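Local coordinates for PA14 domain-containing protein (Clostridium clariflavum, PDB 6QDI) that probably senses extracellular plant-biomass polysaccharides through tandem calcium-binding PA14 domains, as the outer part of a membrane-bound RsgI-type anti-sigma factor, at residues G6-N11 / Y45-T50; I53-S58 / K102-K107; F158-D163 / S199-G204. All coordinates share one frame; numbering follows the deposited sequence. Where two conformers were deposited one is given.

Contact 1. Residues G6-N11 / Y45-T50; sequences GDYFDN and YSVRWT. With CA (calcium ion), chain G.
Tyr45 meets the end of strand 4-9 with its CB, 3.4 Å from Phe9 O, just before the chain turns at Asp10, whose carbonyl O binds a calcium ion together with Asp42 OD2, Ser44 O and three waters. Ser46 ties the strand to this turn. Its backbone exchanges two hydrogen bonds with Phe9, while its hydroxyl, set between the backbone N and the carbonyl carbon (chi1 57°), donates to Asn11 O at 2.7 Å. Val47 lies alongside Tyr8 and places CG1 over the centre of that ring, 3.8 Å from the centroid, in a CH-pi contact. On the sheet face shared with Asp7 and Phe9, Arg48 brings NH1 to 3.8 Å from Phe9 CZ, guanidinium and ring planes 77° apart. Its NE forms a salt bridge with Glu109; a water joins NH1 to Asp7 OD2, while Asp7 OD1 is hydrogen-bonded to Thr20 OG1. Trp49 returns to the Tyr8 face, its CD1 3.5 Å from Gly6 CA. Trp49 NE1 and Tyr8 OH converge on Asp23 OD2. Strand 44-53 thus runs between strands 4-9 and 104-113, strand 17-23 flanks 4-9, and Phe28 and Trp30 of strand 27-31 pack on Tyr8 and Trp49 from the opposing sheet.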
loop_
_atom_site.group_PDB
_atom_site.type_symbol
_atom_site.label_atom_id
_atom_site.label_comp_id
_atom_site.label_asym_id
_atom_site.label_seq_id
_atom_site.Cartn_x
_atom_site.Cartn_y
_atom_site.Cartn_z
ATOM N N GLY A 6 -7.363 -10.314 -6.822
ATOM C CA GLY A 6 -6.479 -9.171 -6.742
ATOM C C GLY A 6 -6.842 -8.371 -5.493
ATOM O O GLY A 6 -7.987 -7.929 -5.357
ATOM N N ASP A 7 -5.837 -8.165 -4.620
ATOM C CA ASP A 7 -5.931 -7.271 -3.480
ATOM C C ASP A 7 -5.139 -6.037 -3.869
ATOM O O ASP A 7 -3.936 -6.120 -4.182
ATOM C CB ASP A 7 -5.384 -7.953 -2.238
ATOM C CG ASP A 7 -6.255 -9.084 -1.765
ATOM O OD1 ASP A 7 -7.483 -9.011 -1.847
ATOM O OD2 ASP A 7 -5.661 -10.089 -1.314
ATOM N N TYR A 8 -5.826 -4.907 -3.825
ATOM C CA TYR A 8 -5.299 -3.644 -4.273
ATOM C C TYR A 8 -5.000 -2.743 -3.089
ATOM O O TYR A 8 -5.873 -2.507 -2.233
ATOM C CB TYR A 8 -6.335 -2.937 -5.226
ATOM C CG TYR A 8 -6.470 -3.652 -6.562
ATOM C CD1 TYR A 8 -7.142 -4.869 -6.673
ATOM C CD2 TYR A 8 -5.897 -3.113 -7.691
ATOM C CE1 TYR A 8 -7.220 -5.547 -7.871
ATOM C CE2 TYR A 8 -5.954 -3.775 -8.912
ATOM C CZ TYR A 8 -6.603 -4.996 -8.995
ATOM O OH TYR A 8 -6.644 -5.607 -10.242
ATOM N N PHE A 9 -3.775 -2.214 -3.087
ATOM C CA PHE A 9 -3.218 -1.456 -1.977
ATOM C C PHE A 9 -2.900 -0.044 -2.417
ATOM O O PHE A 9 -2.448 0.193 -3.547
ATOM C CB PHE A 9 -1.940 -2.133 -1.473
ATOM C CG PHE A 9 -2.188 -3.527 -0.938
ATOM C CD1 PHE A 9 -2.463 -3.727 0.404
ATOM C CD2 PHE A 9 -2.088 -4.644 -1.752
ATOM C CE1 PHE A 9 -2.697 -5.003 0.896
ATOM C CE2 PHE A 9 -2.326 -5.918 -1.254
ATOM C CZ PHE A 9 -2.616 -6.070 0.071
ATOM N N ASP A 10 -3.079 0.896 -1.504
ATOM C CA ASP A 10 -2.949 2.315 -1.792
ATOM C C ASP A 10 -1.509 2.802 -1.793
ATOM O O ASP A 10 -1.283 3.954 -2.088
ATOM C CB ASP A 10 -3.750 3.165 -0.781
ATOM C CG ASP A 10 -4.780 4.113 -1.410
ATOM O OD1 ASP A 10 -4.997 4.123 -2.583
ATOM O OD2 ASP A 10 -5.550 4.767 -0.616
ATOM N N ASN A 11 -0.551 1.965 -1.421
ATOM C CA ASN A 11 0.867 2.333 -1.354
ATOM C C ASN A 11 1.687 1.471 -2.308
ATOM O O ASN A 11 1.183 0.481 -2.861
ATOM C CB ASN A 11 1.372 2.136 0.093
ATOM C CG ASN A 11 0.676 3.068 1.043
ATOM O OD1 ASN A 11 0.437 4.229 0.725
ATOM N ND2 ASN A 11 0.448 2.589 2.254
ATOM N N TYR A 45 0.809 2.687 -6.114
ATOM C CA TYR A 45 -0.124 1.640 -5.707
ATOM C C TYR A 45 0.508 0.298 -5.967
ATOM O O TYR A 45 1.569 0.198 -6.590
ATOM C CB TYR A 45 -1.514 1.799 -6.410
ATOM C CG TYR A 45 -1.440 1.823 -7.913
ATOM C CD1 TYR A 45 -1.389 0.643 -8.631
ATOM C CD2 TYR A 45 -1.412 3.023 -8.623
ATOM C CE1 TYR A 45 -1.309 0.649 -10.041
ATOM C CE2 TYR A 45 -1.330 3.034 -10.010
ATOM C CZ TYR A 45 -1.267 1.847 -10.697
ATOM O OH TYR A 45 -1.160 1.817 -12.074
ATOM N N SER A 46 -0.127 -0.745 -5.451
ATOM C CA SER A 46 0.434 -2.080 -5.609
ATOM C C SER A 46 -0.702 -3.085 -5.538
ATOM O O SER A 46 -1.817 -2.758 -5.086
ATOM C CB SER A 46 1.543 -2.339 -4.566
ATOM O OG SER A 46 1.059 -2.158 -3.228
ATOM N N VAL A 47 -0.447 -4.291 -6.026
ATOM C CA VAL A 47 -1.451 -5.335 -6.138
ATOM C C VAL A 47 -0.822 -6.666 -5.844
ATOM O O VAL A 47 0.327 -6.947 -6.251
ATOM C CB VAL A 47 -2.067 -5.370 -7.572
ATOM C CG1 VAL A 47 -3.289 -6.266 -7.580
ATOM C CG2 VAL A 47 -2.424 -3.985 -8.077
ATOM N N ARG A 48 -1.575 -7.531 -5.144
ATOM C CA ARG A 48 -1.216 -8.932 -5.016
ATOM C C ARG A 48 -2.345 -9.775 -5.596
ATOM O O ARG A 48 -3.503 -9.640 -5.200
ATOM C CB ARG A 48 -1.005 -9.363 -3.586
ATOM C CG ARG A 48 -0.629 -10.822 -3.438
ATOM C CD ARG A 48 -0.476 -11.258 -2.001
ATOM N NE ARG A 48 0.620 -10.585 -1.345
ATOM C CZ ARG A 48 0.513 -9.727 -0.335
ATOM N NH1 ARG A 48 -0.642 -9.315 0.107
ATOM N NH2 ARG A 48 1.641 -9.193 0.176
ATOM N N TRP A 49 -1.986 -10.661 -6.521
ATOM C CA TRP A 49 -2.913 -11.671 -7.041
ATOM C C TRP A 49 -2.590 -13.028 -6.476
ATOM O O TRP A 49 -1.418 -13.446 -6.444
ATOM C CB TRP A 49 -2.853 -11.755 -8.573
ATOM C CG TRP A 49 -3.471 -10.593 -9.263
ATOM C CD1 TRP A 49 -4.780 -10.399 -9.518
ATOM C CD2 TRP A 49 -2.796 -9.453 -9.820
ATOM N NE1 TRP A 49 -4.983 -9.236 -10.169
ATOM C CE2 TRP A 49 -3.774 -8.627 -10.374
ATOM C CE3 TRP A 49 -1.438 -9.041 -9.872
ATOM C CZ2 TRP A 49 -3.463 -7.437 -10.984
ATOM C CZ3 TRP A 49 -1.147 -7.835 -10.511
ATOM C CH2 TRP A 49 -2.152 -7.057 -11.023
ATOM N N THR A 50 -3.628 -13.749 -6.026
ATOM C CA THR A 50 -3.471 -15.075 -5.488
ATOM C C THR A 50 -4.566 -16.015 -6.018
ATOM O O THR A 50 -5.718 -15.621 -6.252
ATOM C CB THR A 50 -3.504 -15.095 -3.938
ATOM O OG1 THR A 50 -4.659 -14.407 -3.487
ATOM C CG2 THR A 50 -2.250 -14.444 -3.363
HETATM CA CA CA G . -0.898 5.934 -3.387
HETATM O O HOH W 1 -4.356 -11.713 -3.409
HETATM O O HOH W 2 -3.379 -10.312 -0.000
HETATM O O HOH W 3 -2.997 5.215 -4.239
HETATM O O HOH W 4 0.657 5.941 -1.480
HETATM O O HOH W 5 -2.322 6.788 -1.542
#

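Contact 2. Residues I53-S58 / K102-K107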
loop_
_atom_site.group_PDB
_atom_site.type_symbol
_atom_site.label_atom_id
_atom_site.label_comp_id
_atom_site.label_asym_id
_atom_site.label_seq_id
_atom_site.Cartn_x
_atom_site.Cartn_y
_atom_site.Cartn_z
ATOM N N ILE A 53 -3.356 -22.036 -10.533
ATOM C CA ILE A 53 -3.176 -22.129 -11.991
ATOM C C ILE A 53 -3.147 -23.599 -12.397
ATOM O O ILE A 53 -2.539 -24.412 -11.700
ATOM C CB ILE A 53 -1.924 -21.359 -12.465
ATOM C CG1 ILE A 53 -1.816 -21.342 -13.983
ATOM C CG2 ILE A 53 -0.670 -21.905 -11.850
ATOM C CD1 ILE A 53 -0.759 -20.377 -14.485
ATOM N N ARG A 54 -3.819 -23.894 -13.518
ATOM C CA ARG A 54 -3.972 -25.265 -14.028
ATOM C C ARG A 54 -3.417 -25.351 -15.441
ATOM O O ARG A 54 -4.099 -24.951 -16.377
ATOM C CB ARG A 54 -5.451 -25.675 -14.060
ATOM C CG ARG A 54 -5.694 -27.040 -14.699
ATOM C CD ARG A 54 -7.162 -27.408 -14.684
ATOM N NE ARG A 54 -7.985 -26.516 -15.483
ATOM C CZ ARG A 54 -7.732 -26.148 -16.733
ATOM N NH1 ARG A 54 -6.583 -26.475 -17.334
ATOM N NH2 ARG A 54 -8.598 -25.361 -17.355
ATOM N N PRO A 55 -2.206 -25.897 -15.627
ATOM C CA PRO A 55 -1.710 -26.069 -16.984
ATOM C C PRO A 55 -2.382 -27.243 -17.680
ATOM O O PRO A 55 -2.820 -28.185 -17.025
ATOM C CB PRO A 55 -0.235 -26.396 -16.786
ATOM C CG PRO A 55 -0.201 -27.048 -15.440
ATOM C CD PRO A 55 -1.248 -26.364 -14.620
ATOM N N LEU A 56 -2.405 -27.181 -19.000
ATOM C CA LEU A 56 -3.019 -28.222 -19.792
ATOM C C LEU A 56 -2.049 -29.377 -20.058
ATOM O O LEU A 56 -2.517 -30.474 -20.368
ATOM C CB LEU A 56 -3.531 -27.673 -21.146
ATOM C CG LEU A 56 -4.898 -27.000 -21.176
ATOM C CD1 LEU A 56 -4.943 -25.782 -20.286
ATOM C CD2 LEU A 56 -5.302 -26.637 -22.591
ATOM N N TYR A 57 -0.737 -29.148 -20.030
ATOM C CA TYR A 57 0.267 -30.129 -20.456
ATOM C C TYR A 57 1.316 -30.402 -19.399
ATOM O O TYR A 57 1.577 -29.539 -18.538
ATOM C CB TYR A 57 0.955 -29.647 -21.740
ATOM C CG TYR A 57 -0.038 -29.214 -22.825
ATOM C CD1 TYR A 57 -0.724 -30.143 -23.576
ATOM C CD2 TYR A 57 -0.283 -27.853 -23.077
ATOM C CE1 TYR A 57 -1.642 -29.750 -24.553
ATOM C CE2 TYR A 57 -1.192 -27.444 -24.041
ATOM C CZ TYR A 57 -1.865 -28.382 -24.776
ATOM O OH TYR A 57 -2.757 -27.985 -25.748
ATOM N N SER A 58 1.907 -31.605 -19.455
ATOM C CA SER A 58 3.081 -31.996 -18.654
ATOM C C SER A 58 4.374 -31.601 -19.366
ATOM O O SER A 58 4.972 -32.362 -20.112
ATOM C CB SER A 58 3.049 -33.486 -18.282
ATOM O OG SER A 58 1.906 -33.747 -17.495
ATOM N N LYS A 102 -2.926 -30.480 -13.060
ATOM C CA LYS A 102 -2.685 -30.293 -11.631
ATOM C C LYS A 102 -2.846 -28.807 -11.254
ATOM O O LYS A 102 -2.504 -27.916 -12.041
ATOM C CB LYS A 102 -1.275 -30.794 -11.291
ATOM C CG LYS A 102 -0.912 -30.753 -9.817
ATOM C CD LYS A 102 0.363 -31.522 -9.494
ATOM C CE LYS A 102 0.364 -31.980 -8.043
ATOM N NZ LYS A 102 1.740 -32.240 -7.553
ATOM N N LEU A 103 -3.429 -28.558 -10.084
ATOM C CA LEU A 103 -3.582 -27.192 -9.595
ATOM C C LEU A 103 -2.343 -26.777 -8.829
ATOM O O LEU A 103 -1.917 -27.477 -7.894
ATOM C CB LEU A 103 -4.764 -27.072 -8.644
ATOM C CG LEU A 103 -6.122 -27.201 -9.286
ATOM C CD1 LEU A 103 -7.196 -27.443 -8.229
ATOM C CD2 LEU A 103 -6.426 -25.957 -10.093
ATOM N N TYR A 104 -1.806 -25.625 -9.172
ATOM C CA TYR A 104 -0.642 -25.078 -8.519
ATOM C C TYR A 104 -0.942 -23.718 -7.933
ATOM O O TYR A 104 -1.689 -22.939 -8.497
ATOM C CB TYR A 104 0.490 -24.920 -9.500
ATOM C CG TYR A 104 0.998 -26.233 -10.054
ATOM C CD1 TYR A 104 1.978 -26.960 -9.367
ATOM C CD2 TYR A 104 0.553 -26.741 -11.260
ATOM C CE1 TYR A 104 2.473 -28.160 -9.841
ATOM C CE2 TYR A 104 1.056 -27.936 -11.761
ATOM C CZ TYR A 104 2.020 -28.641 -11.050
ATOM O OH TYR A 104 2.509 -29.838 -11.549
ATOM N N ASP A 105 -0.323 -23.408 -6.802
ATOM C CA ASP A 105 -0.399 -22.071 -6.278
ATOM C C ASP A 105 0.220 -21.075 -7.264
ATOM O O ASP A 105 1.218 -21.378 -7.925
ATOM C CB ASP A 105 0.344 -21.993 -4.967
ATOM C CG ASP A 105 -0.362 -22.768 -3.871
ATOM O OD1 ASP A 105 -1.599 -22.633 -3.769
ATOM O OD2 ASP A 105 0.308 -23.444 -3.124
ATOM N N ILE A 106 -0.364 -19.889 -7.303
ATOM C CA ILE A 106 0.192 -18.772 -8.043
ATOM C C ILE A 106 0.028 -17.550 -7.134
ATOM O O ILE A 106 -1.038 -17.316 -6.562
ATOM C CB ILE A 106 -0.442 -18.561 -9.451
ATOM C CG1 ILE A 106 0.132 -17.315 -10.120
ATOM C CG2 ILE A 106 -1.955 -18.525 -9.388
ATOM C CD1 ILE A 106 -0.180 -17.262 -11.601
ATOM N N LYS A 107 1.095 -16.747 -7.064
ATOM C CA LYS A 107 1.081 -15.445 -6.391
ATOM C C LYS A 107 1.859 -14.479 -7.240
ATOM O O LYS A 107 3.000 -14.798 -7.644
ATOM C CB LYS A 107 1.689 -15.561 -4.986
ATOM C CG LYS A 107 1.763 -14.222 -4.270
ATOM C CD LYS A 107 2.170 -14.331 -2.803
ATOM C CE LYS A 107 3.472 -15.027 -2.553
ATOM N NZ LYS A 107 3.811 -15.038 -1.104
#
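Ile53 and Tyr104 form an antiparallel hydrogen-bonded pair at one end of the PA14 beta-sandwich, where strand 44-53 finishes and strand 104-113 begins. Two backbone bonds close the pair: Ile53 N donates to Tyr104 O at 2.8 Å, and Tyr104 N returns a bond to Ile53 O at 2.9 Å.

The side chains add an apolar seam. Ile53 CG1 lies anti to the backbone N (chi1 -174°), which leaves the CG2 branch to do the touching. This methyl sits 4.0 Å from Tyr104 CB and also reaches Ile106 CB, so one branch spans two residues of the partner strand. Beyond Ile53 the chain leaves the strand, and two residues on the ring of Pro55 crosses the Tyr104 side chain at about a right angle. Pro55 CD comes in at the edge of the aromatic ring, 3.8 Å from Tyr104 CD2. One face of the same ring carries the aliphatic part of Lys102, with CG 3.8 Å above its plane. On the outer side, Leu103 CD2 meets Arg54 CB at 4.1 Å, a looser contact between two residues nearer solvent.

A second shell surrounds these groups. Tyr104 OH is hydrogen-bonded to Glu99 N, and Leu98 packs on both Tyr104 and Pro55. Trp123 touches Ile53 and Leu121 touches Ile106; both belong to strand 117-125 of the other sheet, so the isoleucines join the sandwich core. Asp105 OD1 forms a salt bridge with Lys52 NZ, and Arg54 NE bonds to Tyr139 OH. The contact lies away from the calcium sites, and joins the exit of one strand to the entry of its neighbour. At that margin Pro55 CD also rests 3.3 Å from Lys102 O.

Contact 3. Residues F158-D163 / S199-G204. With CA (calcium ion), chain F.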
loop_
_atom_site.group_PDB
_atom_site.type_symbol
_atom_site.label_atom_id
_atom_site.label_comp_id
_atom_site.label_asym_id
_atom_site.label_seq_id
_atom_site.Cartn_x
_atom_site.Cartn_y
_atom_site.Cartn_z
ATOM N N PHE A 158 -8.312 15.205 9.270
ATOM C CA PHE A 158 -8.254 16.233 8.237
ATOM C C PHE A 158 -6.830 16.356 7.697
ATOM O O PHE A 158 -5.881 16.324 8.462
ATOM C CB PHE A 158 -8.651 17.548 8.884
ATOM C CG PHE A 158 -9.024 18.571 7.921
ATOM C CD1 PHE A 158 -10.292 18.498 7.283
ATOM C CD2 PHE A 158 -8.137 19.526 7.499
ATOM C CE1 PHE A 158 -10.639 19.416 6.312
ATOM C CE2 PHE A 158 -8.484 20.468 6.544
ATOM C CZ PHE A 158 -9.742 20.409 5.964
ATOM N N TYR A 159 -6.702 16.478 6.371
ATOM C CA TYR A 159 -5.398 16.711 5.766
ATOM C C TYR A 159 -5.325 18.008 5.013
ATOM O O TYR A 159 -6.328 18.509 4.487
ATOM C CB TYR A 159 -5.034 15.594 4.788
ATOM C CG TYR A 159 -5.722 15.509 3.431
ATOM C CD1 TYR A 159 -5.385 16.357 2.384
ATOM C CD2 TYR A 159 -6.683 14.539 3.197
ATOM C CE1 TYR A 159 -5.967 16.203 1.144
ATOM C CE2 TYR A 159 -7.261 14.370 1.954
ATOM C CZ TYR A 159 -6.923 15.228 0.917
ATOM O OH TYR A 159 -7.481 15.021 -0.305
ATOM N N GLU A 160 -4.096 18.526 4.950
ATOM C CA GLU A 160 -3.744 19.666 4.099
ATOM C C GLU A 160 -2.441 19.244 3.413
ATOM O O GLU A 160 -1.458 18.910 4.091
ATOM C CB GLU A 160 -3.526 20.934 4.935
ATOM C CG GLU A 160 -4.765 21.407 5.648
ATOM C CD GLU A 160 -4.415 22.366 6.774
ATOM O OE1 GLU A 160 -4.158 21.911 7.898
ATOM O OE2 GLU A 160 -4.302 23.573 6.483
ATOM N N TYR A 161 -2.449 19.235 2.063
ATOM C CA TYR A 161 -1.265 18.877 1.265
ATOM C C TYR A 161 -0.642 20.144 0.691
ATOM O O TYR A 161 -1.347 20.963 0.113
ATOM C CB TYR A 161 -1.632 17.929 0.140
ATOM C CG TYR A 161 -2.204 16.568 0.521
ATOM C CD1 TYR A 161 -2.013 15.999 1.770
ATOM C CD2 TYR A 161 -2.911 15.818 -0.395
ATOM C CE1 TYR A 161 -2.519 14.752 2.110
ATOM C CE2 TYR A 161 -3.425 14.579 -0.085
ATOM C CZ TYR A 161 -3.246 14.028 1.175
ATOM O OH TYR A 161 -3.771 12.804 1.434
ATOM N N PHE A 162 0.674 20.247 0.881
ATOM C CA PHE A 162 1.471 21.422 0.510
ATOM C C PHE A 162 2.501 21.080 -0.544
ATOM O O PHE A 162 3.156 20.021 -0.490
ATOM C CB PHE A 162 2.198 21.926 1.754
ATOM C CG PHE A 162 1.249 22.421 2.836
ATOM C CD1 PHE A 162 0.754 23.724 2.804
ATOM C CD2 PHE A 162 0.887 21.599 3.884
ATOM C CE1 PHE A 162 -0.101 24.192 3.801
ATOM C CE2 PHE A 162 0.051 22.066 4.892
ATOM C CZ PHE A 162 -0.446 23.354 4.842
ATOM N N ASP A 163 2.650 21.988 -1.515
ATOM C CA ASP A 163 3.576 21.769 -2.620
ATOM C C ASP A 163 5.020 22.042 -2.270
ATOM O O ASP A 163 5.927 21.608 -2.983
ATOM C CB ASP A 163 3.170 22.639 -3.821
ATOM C CG ASP A 163 2.966 21.896 -5.128
ATOM O OD1 ASP A 163 3.094 20.669 -5.173
ATOM O OD2 ASP A 163 2.623 22.586 -6.125
ATOM N N SER A 199 4.904 18.459 1.666
ATOM C CA SER A 199 4.627 18.274 3.083
ATOM C C SER A 199 3.136 18.180 3.324
ATOM O O SER A 199 2.323 18.490 2.442
ATOM C CB SER A 199 5.287 19.373 3.910
ATOM O OG SER A 199 4.891 20.666 3.493
ATOM N N VAL A 200 2.782 17.707 4.514
ATOM C CA VAL A 200 1.411 17.428 4.890
ATOM C C VAL A 200 1.214 17.819 6.346
ATOM O O VAL A 200 2.066 17.576 7.181
ATOM C CB VAL A 200 1.072 15.944 4.724
ATOM C CG1 VAL A 200 -0.381 15.682 5.077
ATOM C CG2 VAL A 200 1.350 15.447 3.310
ATOM N N ARG A 201 0.037 18.399 6.622
ATOM C CA ARG A 201 -0.436 18.544 7.993
ATOM C C ARG A 201 -1.722 17.765 8.153
ATOM O O ARG A 201 -2.698 17.984 7.443
ATOM C CB ARG A 201 -0.687 20.014 8.335
ATOM C CG ARG A 201 -1.347 20.250 9.691
ATOM C CD ARG A 201 -1.212 21.686 10.156
ATOM N NE ARG A 201 -1.810 22.622 9.209
ATOM C CZ ARG A 201 -1.297 23.791 8.878
ATOM N NH1 ARG A 201 -0.143 24.216 9.367
ATOM N NH2 ARG A 201 -1.933 24.542 7.988
ATOM N N TRP A 202 -1.746 16.844 9.126
ATOM C CA TRP A 202 -2.953 16.151 9.535
ATOM C C TRP A 202 -3.375 16.685 10.901
ATOM O O TRP A 202 -2.545 16.828 11.807
ATOM C CB TRP A 202 -2.739 14.631 9.620
ATOM C CG TRP A 202 -2.623 13.948 8.297
ATOM C CD1 TRP A 202 -3.644 13.659 7.459
ATOM C CD2 TRP A 202 -1.422 13.455 7.675
ATOM N NE1 TRP A 202 -3.175 13.020 6.354
ATOM C CE2 TRP A 202 -1.815 12.872 6.468
ATOM C CE3 TRP A 202 -0.078 13.438 8.033
ATOM C CZ2 TRP A 202 -0.897 12.271 5.603
ATOM C CZ3 TRP A 202 0.828 12.865 7.182
ATOM C CH2 TRP A 202 0.424 12.281 5.986
ATOM N N THR A 203 -4.668 16.946 11.050
ATOM C CA THR A 203 -5.213 17.425 12.290
ATOM C C THR A 203 -6.537 16.737 12.619
ATOM O O THR A 203 -7.303 16.337 11.759
ATOM C CB THR A 203 -5.431 18.958 12.238
ATOM O OG1 THR A 203 -6.281 19.301 11.144
ATOM C CG2 THR A 203 -4.142 19.734 12.206
ATOM N N GLY A 204 -6.818 16.692 13.915
ATOM C CA GLY A 204 -8.092 16.213 14.422
ATOM C C GLY A 204 -7.910 15.653 15.793
ATOM O O GLY A 204 -7.175 16.231 16.621
HETATM CA CA CA F . 7.380 20.448 -4.387
HETATM O O HOH W 6 -4.932 19.436 8.767
HETATM O O HOH W 7 5.412 19.212 -4.790
HETATM O O HOH W 8 6.553 22.191 -5.826
HETATM O O HOH W 9 9.139 21.876 -3.766
#
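Glu160 and Arg201 are neighbours on one face of two antiparallel strands of the second PA14 beta-sandwich, lying side by side in a side-on salt bridge. Arg201 NE donates to Glu160 OE1 at 2.8 Å in a nearly straight bond (176°), and NH2 reaches Glu160 OE2 at 3.0 Å. Arg201 CG, anti to the backbone N (chi1 173°), and a bend at chi3 turn NE and NH2 to the carboxylate. The carboxylate is turned 45° from the guanidinium, so both oxygens are met out of plane. Backbone hydrogen bonds pair Phe158 with Thr203, Glu160 with Arg201 and Phe162 with Ser199.

Aromatic contacts use both faces. Beside the salt bridge, the edge of the Phe162 ring abuts a face of the guanidinium, CZ 3.7 Å from Arg201 NH2. On the other, Val200 CG1 approaches the edge of the Tyr161 ring, 3.7 Å from CD1, and Tyr159 CB packs against Trp202 CD1. Tyr161 OH and Trp202 NE1 share Asp176 OD2, and strand 257-266 packs on Trp202.

The calcium site lies just past the first strand: Asp163 O binds the ion at 2.3 Å with Asp195 OD2 and Lys197 O, and Asp163 OD1 accepts a hydrogen bond from a metal-bound water.

Contacts 1 and 3 illustrate how a tandem repeat reuses one solution: in each PA14 domain the same strand pair, with Tyr8 and Tyr161, Arg48 and Arg201, or Trp49 and Trp202 in matching places, ends in an aspartate whose carbonyl binds calcium. Their centres are 25 Å apart, with nearest atoms about 8 Å apart. Arg40 spans this gap, its backbone N bonded to Asp10 OD1 and its NH1 to Tyr161 OH. Contact 2 continues the sheet of contact 1, centres 22 Å apart, and touches it where Lys107 packs on Arg48 and Thr50. It lies 47 Å from contact 3, centre to centre, at the end remote from the second domain.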